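Local coordinates for protein cadherin-23 (Mus musculus, PDB 5UZ8) that probably mediates calcium-dependent adhesion in the mechanotransduction machinery of hearing, as a rod of extracellular cadherin repeats joined by calcium-binding linkers, at residues I115-S120 against T139-D144; V125-A130 against L214-C219; T259-G264 against T294-D299. All coordinates share one frame; numbering follows the deposited sequence.

Contact 1. Residues I115-S120 against T139-D144; sequences IFDQPS and TATDAD. With CA (calcium ion), chain I; CA (calcium ion), chain J.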
loop_
_atom_site.group_PDB
_atom_site.type_symbol
_atom_site.label_atom_id
_atom_site.label_comp_id
_atom_site.label_asym_id
_atom_site.label_seq_id
_atom_site.Cartn_x
_atom_site.Cartn_y
_atom_site.Cartn_z
ATOM N N ILE A 115 -3.697 -10.140 -1.300
ATOM C CA ILE A 115 -3.560 -9.504 -2.624
ATOM C C ILE A 115 -4.219 -8.147 -2.534
ATOM O O ILE A 115 -5.397 -8.052 -2.176
ATOM C CB ILE A 115 -4.221 -10.319 -3.739
ATOM C CG1 ILE A 115 -3.493 -11.668 -3.930
ATOM C CG2 ILE A 115 -4.196 -9.549 -5.068
ATOM C CD1 ILE A 115 -4.261 -12.670 -4.784
ATOM N N PHE A 116 -3.454 -7.094 -2.836
ATOM C CA PHE A 116 -4.007 -5.732 -2.784
ATOM C C PHE A 116 -5.071 -5.485 -3.826
ATOM O O PHE A 116 -4.982 -6.030 -4.920
ATOM C CB PHE A 116 -2.915 -4.700 -2.877
ATOM C CG PHE A 116 -2.209 -4.480 -1.586
ATOM C CD1 PHE A 116 -2.780 -3.698 -0.602
ATOM C CD2 PHE A 116 -0.989 -5.087 -1.335
ATOM C CE1 PHE A 116 -2.127 -3.495 0.614
ATOM C CE2 PHE A 116 -0.337 -4.880 -0.134
ATOM C CZ PHE A 116 -0.901 -4.105 0.846
ATOM N N ASP A 117 -6.089 -4.702 -3.487
ATOM C CA ASP A 117 -7.241 -4.431 -4.355
ATOM C C ASP A 117 -6.861 -3.487 -5.538
ATOM O O ASP A 117 -7.595 -3.397 -6.515
ATOM C CB ASP A 117 -8.425 -3.826 -3.540
ATOM C CG ASP A 117 -9.220 -4.869 -2.686
ATOM O OD1 ASP A 117 -8.885 -6.073 -2.640
ATOM O OD2 ASP A 117 -10.237 -4.472 -2.064
ATOM N N GLN A 118 -5.744 -2.754 -5.428
ATOM C CA GLN A 118 -5.254 -1.884 -6.530
ATOM C C GLN A 118 -3.806 -2.219 -6.797
ATOM O O GLN A 118 -3.117 -2.703 -5.891
ATOM C CB GLN A 118 -5.329 -0.392 -6.212
ATOM C CG GLN A 118 -6.695 0.111 -5.852
ATOM C CD GLN A 118 -6.844 1.645 -5.710
ATOM O OE1 GLN A 118 -7.956 2.079 -5.404
ATOM N NE2 GLN A 118 -5.780 2.468 -5.947
ATOM N N PRO A 119 -3.330 -1.950 -8.025
ATOM C CA PRO A 119 -1.911 -2.158 -8.356
ATOM C C PRO A 119 -0.986 -1.105 -7.715
ATOM O O PRO A 119 0.203 -1.341 -7.573
ATOM C CB PRO A 119 -1.894 -2.094 -9.885
ATOM C CG PRO A 119 -3.101 -1.306 -10.271
ATOM C CD PRO A 119 -4.133 -1.659 -9.229
ATOM N N SER A 120 -1.562 0.036 -7.351
ATOM C CA SER A 120 -0.853 1.074 -6.635
ATOM C C SER A 120 -1.873 2.058 -6.108
ATOM O O SER A 120 -3.074 1.957 -6.412
ATOM C CB SER A 120 0.243 1.757 -7.487
ATOM O OG SER A 120 -0.229 2.803 -8.313
ATOM N N THR A 139 -6.296 -1.729 0.942
ATOM C CA THR A 139 -6.992 -2.956 1.293
ATOM C C THR A 139 -6.431 -4.104 0.452
ATOM O O THR A 139 -6.322 -3.993 -0.790
ATOM C CB THR A 139 -8.510 -2.829 1.023
ATOM O OG1 THR A 139 -9.074 -1.738 1.780
ATOM C CG2 THR A 139 -9.233 -4.121 1.358
ATOM N N ALA A 140 -6.106 -5.193 1.133
ATOM C CA ALA A 140 -5.807 -6.483 0.515
ATOM C C ALA A 140 -6.868 -7.515 0.929
ATOM O O ALA A 140 -7.566 -7.312 1.915
ATOM C CB ALA A 140 -4.442 -6.935 0.957
ATOM N N THR A 141 -7.017 -8.595 0.158
ATOM C CA THR A 141 -7.932 -9.664 0.517
ATOM C C THR A 141 -7.194 -10.976 0.510
ATOM O O THR A 141 -6.185 -11.117 -0.192
ATOM C CB THR A 141 -9.088 -9.767 -0.454
ATOM O OG1 THR A 141 -8.582 -10.036 -1.765
ATOM C CG2 THR A 141 -9.904 -8.478 -0.455
ATOM N N ASP A 142 -7.685 -11.930 1.282
ATOM C CA ASP A 142 -7.015 -13.228 1.399
ATOM C C ASP A 142 -8.076 -14.339 1.305
ATOM O O ASP A 142 -9.015 -14.389 2.090
ATOM C CB ASP A 142 -6.247 -13.302 2.692
ATOM C CG ASP A 142 -5.298 -14.503 2.757
ATOM O OD1 ASP A 142 -5.774 -15.660 2.674
ATOM O OD2 ASP A 142 -4.083 -14.317 3.023
ATOM N N ALA A 143 -7.887 -15.230 0.342
ATOM C CA ALA A 143 -8.852 -16.291 0.038
ATOM C C ALA A 143 -8.882 -17.507 0.981
ATOM O O ALA A 143 -9.780 -18.331 0.858
ATOM C CB ALA A 143 -8.631 -16.753 -1.406
ATOM N N ASP A 144 -7.965 -17.596 1.948
ATOM C CA ASP A 144 -7.994 -18.675 2.930
ATOM C C ASP A 144 -9.075 -18.411 3.993
ATOM O O ASP A 144 -9.945 -17.543 3.804
ATOM C CB ASP A 144 -6.600 -18.851 3.548
ATOM C CG ASP A 144 -5.560 -19.237 2.511
ATOM O OD1 ASP A 144 -5.810 -20.179 1.737
ATOM O OD2 ASP A 144 -4.517 -18.562 2.437
HETATM CA CA CA I . -3.465 -16.624 3.343
HETATM CA CA CA J . -6.359 -22.426 1.676
HETATM O O HOH W 1 -7.770 -8.064 -3.525
#
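Phe116 lays one face of its ring over the methyl of Ala140, a CH-pi contact in which Ala140 CB stands 4.1 Å from the centroid of the Phe116 ring, displaced toward the rim. The ring gets there because CG is anti to its own carbonyl carbon (chi1 -80°). Beneath it Phe116 and Ala140 form a non-hydrogen-bonded antiparallel pair, flanked by the paired bonds of Ile115 with Thr141 and by Asp117 N to Thr139 O, 2.8 Å. In the conformer given, one of two deposited, the Asp117 carboxylate slants across Thr139, with Asp117 OD2 3.6 Å from Thr139 CG2, and lies at about a right angle to Thr141. Thr141 OG1, set between its backbone N and carbonyl carbon (chi1 60°), donates to a water that in turn donates to Ile115 O. Further along, Asp142 OD1 takes the N-H of Asp144 in an Asx turn; both carboxylates bind one calcium, and Asp144 OD1 reaches a second. The Phe116 ring also touches Ala191, Val207 and Tyr153, so an alanine here would probably open a gap between the sheets and leave the Ala140 methyl without its aromatic cover. Strand 115-116 is the short outermost strand, within this chain, of one sheet of the cadherin beta sandwich, paired with strand 134-141, while strands 184-193, 204-214 and 151-155 of the facing sheet receive the ring.

Contact 2. Residues V125-A130 against L214-C219; sequences VFEDIA and LDVNDC. With CA (calcium ion), chain F; CA (calcium ion), chain G; CA (calcium ion), chain E; GSH (glutathione), chain L.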
loop_
_atom_site.group_PDB
_atom_site.type_symbol
_atom_site.label_atom_id
_atom_site.label_comp_id
_atom_site.label_asym_id
_atom_site.label_seq_id
_atom_site.Cartn_x
_atom_site.Cartn_y
_atom_site.Cartn_z
ATOM N N VAL A 125 -1.870 15.739 -1.028
ATOM C CA VAL A 125 -2.289 16.445 0.168
ATOM C C VAL A 125 -1.530 17.736 0.253
ATOM O O VAL A 125 -0.387 17.782 -0.166
ATOM C CB VAL A 125 -2.078 15.632 1.460
ATOM C CG1 VAL A 125 -2.941 14.357 1.429
ATOM C CG2 VAL A 125 -0.615 15.290 1.699
ATOM N N PHE A 126 -2.135 18.755 0.843
ATOM C CA PHE A 126 -1.430 20.014 1.069
ATOM C C PHE A 126 -0.429 19.846 2.208
ATOM O O PHE A 126 -0.654 19.097 3.147
ATOM C CB PHE A 126 -2.399 21.167 1.332
ATOM C CG PHE A 126 -3.120 21.643 0.092
ATOM C CD1 PHE A 126 -2.505 22.524 -0.792
ATOM C CD2 PHE A 126 -4.405 21.194 -0.200
ATOM C CE1 PHE A 126 -3.157 22.951 -1.947
ATOM C CE2 PHE A 126 -5.061 21.609 -1.359
ATOM C CZ PHE A 126 -4.444 22.487 -2.226
ATOM N N GLU A 127 0.695 20.534 2.091
ATOM C CA GLU A 127 1.761 20.465 3.077
ATOM C C GLU A 127 1.352 20.891 4.478
ATOM O O GLU A 127 2.014 20.494 5.456
ATOM C CB GLU A 127 3.002 21.249 2.596
ATOM C CG GLU A 127 2.803 22.746 2.414
ATOM C CD GLU A 127 4.102 23.459 2.103
ATOM O OE1 GLU A 127 5.114 23.141 2.770
ATOM O OE2 GLU A 127 4.149 24.280 1.147
ATOM N N ASP A 128 0.245 21.624 4.606
ATOM C CA ASP A 128 -0.249 22.014 5.932
ATOM C C ASP A 128 -1.291 21.041 6.516
ATOM O O ASP A 128 -1.970 21.354 7.497
ATOM C CB ASP A 128 -0.758 23.464 5.928
ATOM C CG ASP A 128 -1.947 23.674 5.028
ATOM O OD1 ASP A 128 -2.322 22.738 4.288
ATOM O OD2 ASP A 128 -2.518 24.798 5.054
ATOM N N ILE A 129 -1.453 19.880 5.891
ATOM C CA ILE A 129 -2.364 18.846 6.392
ATOM C C ILE A 129 -2.089 18.538 7.873
ATOM O O ILE A 129 -0.930 18.417 8.278
ATOM C CB ILE A 129 -2.241 17.562 5.563
ATOM C CG1 ILE A 129 -3.273 16.529 5.989
ATOM C CG2 ILE A 129 -0.821 16.986 5.629
ATOM C CD1 ILE A 129 -3.395 15.404 4.979
ATOM N N ALA A 130 -3.148 18.409 8.659
ATOM C CA ALA A 130 -3.013 18.226 10.105
ATOM C C ALA A 130 -2.432 16.856 10.457
ATOM O O ALA A 130 -2.819 15.849 9.866
ATOM C CB ALA A 130 -4.351 18.425 10.800
ATOM N N LEU A 214 1.316 19.035 -1.938
ATOM C CA LEU A 214 0.955 20.261 -2.662
ATOM C C LEU A 214 1.387 21.514 -1.905
ATOM O O LEU A 214 1.330 21.557 -0.679
ATOM C CB LEU A 214 -0.559 20.288 -2.914
ATOM C CG LEU A 214 -1.097 19.049 -3.618
ATOM C CD1 LEU A 214 -2.614 19.125 -3.738
ATOM C CD2 LEU A 214 -0.449 18.869 -4.978
ATOM N N ASP A 215 1.760 22.556 -2.653
ATOM C CA ASP A 215 2.331 23.771 -2.076
ATOM C C ASP A 215 1.278 24.625 -1.381
ATOM O O ASP A 215 0.151 24.767 -1.875
ATOM C CB ASP A 215 2.982 24.592 -3.170
ATOM C CG ASP A 215 3.937 25.629 -2.648
ATOM O OD1 ASP A 215 4.705 25.353 -1.684
ATOM O OD2 ASP A 215 3.927 26.739 -3.246
ATOM N N VAL A 216 1.675 25.190 -0.258
ATOM C CA VAL A 216 1.016 26.318 0.391
ATOM C C VAL A 216 2.035 27.446 0.347
ATOM O O VAL A 216 3.261 27.202 0.391
ATOM C CB VAL A 216 0.695 25.953 1.861
ATOM C CG1 VAL A 216 0.217 27.132 2.686
ATOM C CG2 VAL A 216 -0.328 24.840 1.845
ATOM N N ASN A 217 1.554 28.671 0.202
ATOM C CA ASN A 217 2.479 29.793 0.200
ATOM C C ASN A 217 2.913 30.065 1.642
ATOM O O ASN A 217 2.304 30.889 2.319
ATOM C CB ASN A 217 1.838 31.055 -0.385
ATOM C CG ASN A 217 2.857 32.149 -0.597
ATOM O OD1 ASN A 217 4.006 31.863 -0.949
ATOM N ND2 ASN A 217 2.478 33.386 -0.338
ATOM N N ASP A 218 3.926 29.356 2.143
ATOM C CA ASP A 218 4.357 29.542 3.532
ATOM C C ASP A 218 5.774 30.090 3.652
ATOM O O ASP A 218 6.290 30.146 4.741
ATOM C CB ASP A 218 4.188 28.276 4.366
ATOM C CG ASP A 218 4.898 27.017 3.771
ATOM O OD1 ASP A 218 5.339 26.970 2.599
ATOM O OD2 ASP A 218 4.969 26.011 4.534
ATOM N N CYS A 219 6.367 30.512 2.547
ATOM C CA CYS A 219 7.715 31.083 2.565
ATOM C C CYS A 219 7.691 32.516 2.011
ATOM O O CYS A 219 7.219 32.768 0.906
ATOM C CB CYS A 219 8.674 30.203 1.803
ATOM S SG CYS A 219 8.647 28.531 2.495
HETATM CA CA CA F . 5.377 26.096 0.408
HETATM CA CA CA G . 6.715 24.548 3.772
HETATM CA CA CA E . 6.221 32.549 -1.194
HETATM N N1 GSH L . 9.057 25.048 10.283
HETATM C CA1 GSH L . 7.901 25.415 9.478
HETATM C C1 GSH L . 7.079 24.176 9.209
HETATM O O11 GSH L . 7.523 23.081 9.626
HETATM O O12 GSH L . 6.014 24.303 8.557
HETATM C CB1 GSH L . 8.326 26.066 8.147
HETATM C CG1 GSH L . 9.107 25.104 7.252
HETATM C CD1 GSH L . 9.248 25.659 5.854
HETATM O OE1 GSH L . 8.289 25.721 5.089
HETATM N N2 GSH L . 10.477 26.022 5.504
HETATM C CA2 GSH L . 10.836 26.388 4.149
HETATM C C2 GSH L . 11.961 25.538 3.633
HETATM O O2 GSH L . 12.711 26.000 2.790
HETATM C CB2 GSH L . 11.194 27.873 4.110
HETATM S SG2 GSH L . 9.730 28.829 4.545
HETATM N N3 GSH L . 12.028 24.281 4.089
HETATM C CA3 GSH L . 13.005 23.314 3.625
HETATM C C3 GSH L . 13.942 22.857 4.725
HETATM O O31 GSH L . 14.879 22.099 4.385
HETATM O O32 GSH L . 13.738 23.206 5.917
HETATM O O HOH W 2 6.056 23.458 5.869
#
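The ring of Phe126 overlaps Leu214, whose CD1 sits over its centre, 4.1 Å from the centroid of the Phe126 ring and 11° off the normal; Asp215 O lies at the ring edge, in plane. This is the calcium linker of a cadherin: residues 215-219 read Asp-Val-Asn-Asp-Cys, a variant of the family's DXNDN motif, and they leave the sheet just where Phe126 and Leu214 form a parallel bridge. Backbone bonds from Leu214 N to Val125 O and from Glu127 N to Leu214 O hold that bridge, after which a type I turn carries the first segment away.

Glu127 bridges two calcium ions. Its CG is wedged between backbone N and carbonyl carbon (chi1 64°), and from there the extended chain runs to the metals. Its OE2 binds one calcium at 2.3 Å and, through its anti lone pair, accepts a nearly straight bond from Val216 N at 3.0 Å, which fixes the rotation of the carboxylate. OE1 of Glu127 reaches the second calcium at 2.4 Å. Asp218 comes at it tip to tip, the carboxylate planes 75° apart, and likewise divides its oxygens between the two ions. Asp215 OD1 and Val216 O add ligands to the first, which Glu180 and Asp251 complete; Asp178 and Glu180 contribute to the second. The strongest polar partner of both Glu127 and Asp215 outside the two segments is Arg179. Val216 CG2 meanwhile packs against the carboxylate of Asp128. Glutathione OE1 is a ligand of the second calcium, 2.4 Å away. Asn217 OD1 and the backbone O of Cys219, each at 2.3 Å, are two of the ligands of a third calcium, which Asp249, Asp251, Asn255 and Asp299 complete.

Contact 3. Residues T259-G264 against T294-D299; sequences TYSLEG and TVVATD. With CA (calcium ion), chain E.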
loop_
_atom_site.group_PDB
_atom_site.type_symbol
_atom_site.label_atom_id
_atom_site.label_comp_id
_atom_site.label_asym_id
_atom_site.label_seq_id
_atom_site.Cartn_x
_atom_site.Cartn_y
_atom_site.Cartn_z
ATOM N N THR A 259 7.682 40.106 -7.509
ATOM C CA THR A 259 7.658 41.403 -8.124
ATOM C C THR A 259 8.323 42.391 -7.164
ATOM O O THR A 259 8.113 42.332 -5.941
ATOM C CB THR A 259 6.234 41.831 -8.527
ATOM O OG1 THR A 259 5.364 41.707 -7.424
ATOM C CG2 THR A 259 5.685 40.925 -9.594
ATOM N N TYR A 260 9.130 43.291 -7.717
ATOM C CA TYR A 260 9.908 44.273 -6.929
ATOM C C TYR A 260 9.269 45.652 -6.931
ATOM O O TYR A 260 8.692 46.090 -7.923
ATOM C CB TYR A 260 11.315 44.401 -7.494
ATOM C CG TYR A 260 12.053 43.106 -7.448
ATOM C CD1 TYR A 260 12.728 42.709 -6.298
ATOM C CD2 TYR A 260 12.040 42.238 -8.533
ATOM C CE1 TYR A 260 13.402 41.492 -6.260
ATOM C CE2 TYR A 260 12.690 41.010 -8.485
ATOM C CZ TYR A 260 13.368 40.645 -7.341
ATOM O OH TYR A 260 14.021 39.415 -7.280
ATOM N N SER A 261 9.395 46.350 -5.813
ATOM C CA SER A 261 8.949 47.715 -5.706
ATOM C C SER A 261 9.915 48.438 -4.773
ATOM O O SER A 261 10.744 47.791 -4.095
ATOM C CB SER A 261 7.515 47.773 -5.184
ATOM O OG SER A 261 7.410 47.117 -3.926
ATOM N N LEU A 262 9.842 49.760 -4.795
ATOM C CA LEU A 262 10.570 50.619 -3.863
ATOM C C LEU A 262 9.621 51.344 -2.916
ATOM O O LEU A 262 8.495 51.709 -3.296
ATOM C CB LEU A 262 11.344 51.692 -4.615
ATOM C CG LEU A 262 12.334 51.163 -5.632
ATOM C CD1 LEU A 262 13.042 52.305 -6.353
ATOM C CD2 LEU A 262 13.334 50.225 -4.971
ATOM N N GLU A 263 10.126 51.606 -1.716
ATOM C CA GLU A 263 9.392 52.328 -0.663
ATOM C C GLU A 263 10.292 53.334 0.022
ATOM O O GLU A 263 11.532 53.279 -0.085
ATOM C CB GLU A 263 8.838 51.337 0.380
ATOM C CG GLU A 263 7.524 50.710 0.006
ATOM C CD GLU A 263 7.047 49.690 1.037
ATOM O OE1 GLU A 263 7.623 49.616 2.147
ATOM O OE2 GLU A 263 6.107 48.953 0.726
ATOM N N GLY A 264 9.658 54.314 0.662
ATOM C CA GLY A 264 10.360 55.266 1.523
ATOM C C GLY A 264 10.886 56.502 0.823
ATOM O O GLY A 264 10.661 56.662 -0.371
ATOM N N THR A 294 14.092 51.487 0.521
ATOM C CA THR A 294 13.604 50.187 0.933
ATOM C C THR A 294 13.157 49.447 -0.307
ATOM O O THR A 294 12.314 49.962 -1.059
ATOM C CB THR A 294 12.427 50.329 1.902
ATOM O OG1 THR A 294 12.895 50.954 3.090
ATOM C CG2 THR A 294 11.911 48.965 2.270
ATOM N N VAL A 295 13.759 48.289 -0.555
ATOM C CA VAL A 295 13.437 47.470 -1.736
ATOM C C VAL A 295 12.549 46.347 -1.225
ATOM O O VAL A 295 12.885 45.697 -0.228
ATOM C CB VAL A 295 14.700 46.892 -2.384
ATOM C CG1 VAL A 295 14.376 46.098 -3.641
ATOM C CG2 VAL A 295 15.674 48.008 -2.734
ATOM N N VAL A 296 11.426 46.130 -1.891
ATOM C CA VAL A 296 10.447 45.140 -1.466
ATOM C C VAL A 296 10.322 44.103 -2.571
ATOM O O VAL A 296 10.235 44.475 -3.735
ATOM C CB VAL A 296 9.071 45.788 -1.280
ATOM C CG1 VAL A 296 8.045 44.803 -0.723
ATOM C CG2 VAL A 296 9.166 47.027 -0.419
ATOM N N ALA A 297 10.299 42.814 -2.194
ATOM C CA ALA A 297 9.985 41.719 -3.112
ATOM C C ALA A 297 8.700 41.097 -2.600
ATOM O O ALA A 297 8.613 40.808 -1.422
ATOM C CB ALA A 297 11.096 40.675 -3.134
ATOM N N THR A 298 7.703 40.959 -3.464
ATOM C CA THR A 298 6.400 40.417 -3.070
ATOM C C THR A 298 6.107 39.204 -3.952
ATOM O O THR A 298 6.258 39.278 -5.179
ATOM C CB THR A 298 5.307 41.487 -3.267
ATOM O OG1 THR A 298 5.639 42.655 -2.503
ATOM C CG2 THR A 298 3.951 41.007 -2.859
ATOM N N ASP A 299 5.656 38.103 -3.341
ATOM C CA ASP A 299 5.333 36.925 -4.110
ATOM C C ASP A 299 3.908 37.008 -4.671
ATOM O O ASP A 299 3.178 38.004 -4.447
ATOM C CB ASP A 299 5.626 35.626 -3.340
ATOM C CG ASP A 299 4.707 35.385 -2.143
ATOM O OD1 ASP A 299 3.555 35.877 -2.098
ATOM O OD2 ASP A 299 5.155 34.639 -1.240
HETATM CA CA CA E . 6.221 32.549 -1.194
HETATM O O HOH W 3 7.002 44.393 -4.235
HETATM O O HOH W 4 3.808 39.599 -6.999
HETATM O O HOH W 5 13.472 54.130 2.176
#
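Ser261 OG occupies the crowded position between its backbone N and carbonyl carbon (chi1 57°), which brings it to 3.4 Å from Val296 CB. Glu263 has CG anti to its carbonyl carbon (chi1 -84°) and an extended chain beyond, and it slants across the valine so that Glu263 CD lies 3.7 Å from Val296 CG2: a carboxylate resting on a methyl. On this same face one water ties three groups together, donating to Thr259 O and hydrogen-bonding to Ser261 OG and Thr298 OG1. The opposite face, of Tyr260, Leu262, Val295 and Ala297, is mostly apolar. Leu262 and Val295 lie side by side, Leu262 CD2 to Val295 CG2 3.9 Å, and Tyr260 CE1 comes within 4.0 Å of Ala297 CB. Between the faces runs an unbroken antiparallel ladder, two bonds at each of the pairs Thr259-Thr298, Ser261-Val296 and Glu263-Thr294; the longest is Thr294 N to Glu263 O at 3.2 Å. The strand axes are 4.7 Å apart. Just past the ladder Asp299 OD2 binds a calcium at the linker, while its OD1 accepts from Gly301 N and Leu305 N. Strand 259-263 is outermost in its sheet of this cadherin repeat, and strand 290-298 separates it from strand 306-316, where Val295 touches Leu311. Tyr260 and Leu262 face strand 270-272, and the Tyr260 hydroxyl is hydrogen-bonded to Ala247 N in a loop.

In the fold
Contacts 1 and 2 lie at the two ends of the middle repeat, contact 2 running into the linker to the third: their centres are 32 Å apart and their segments alternate along the chain. Contact 1 pairs strand 115-116 with strand 134-141 in one sheet; contact 2 starts from strand 121-126, next in the chain, in the other. Contact 3 follows in the third repeat, 25 Å from contact 2 and 56 Å from contact 1, centre to centre. Contacts 2 and 3 supply ligands to one calcium, and contact 1 places Asp142 and Asp144 in the calcium sites of the linker from the first repeat. Calcium thus joins successive repeats, consistent with a stiff, elongated rod suited to transmitting force.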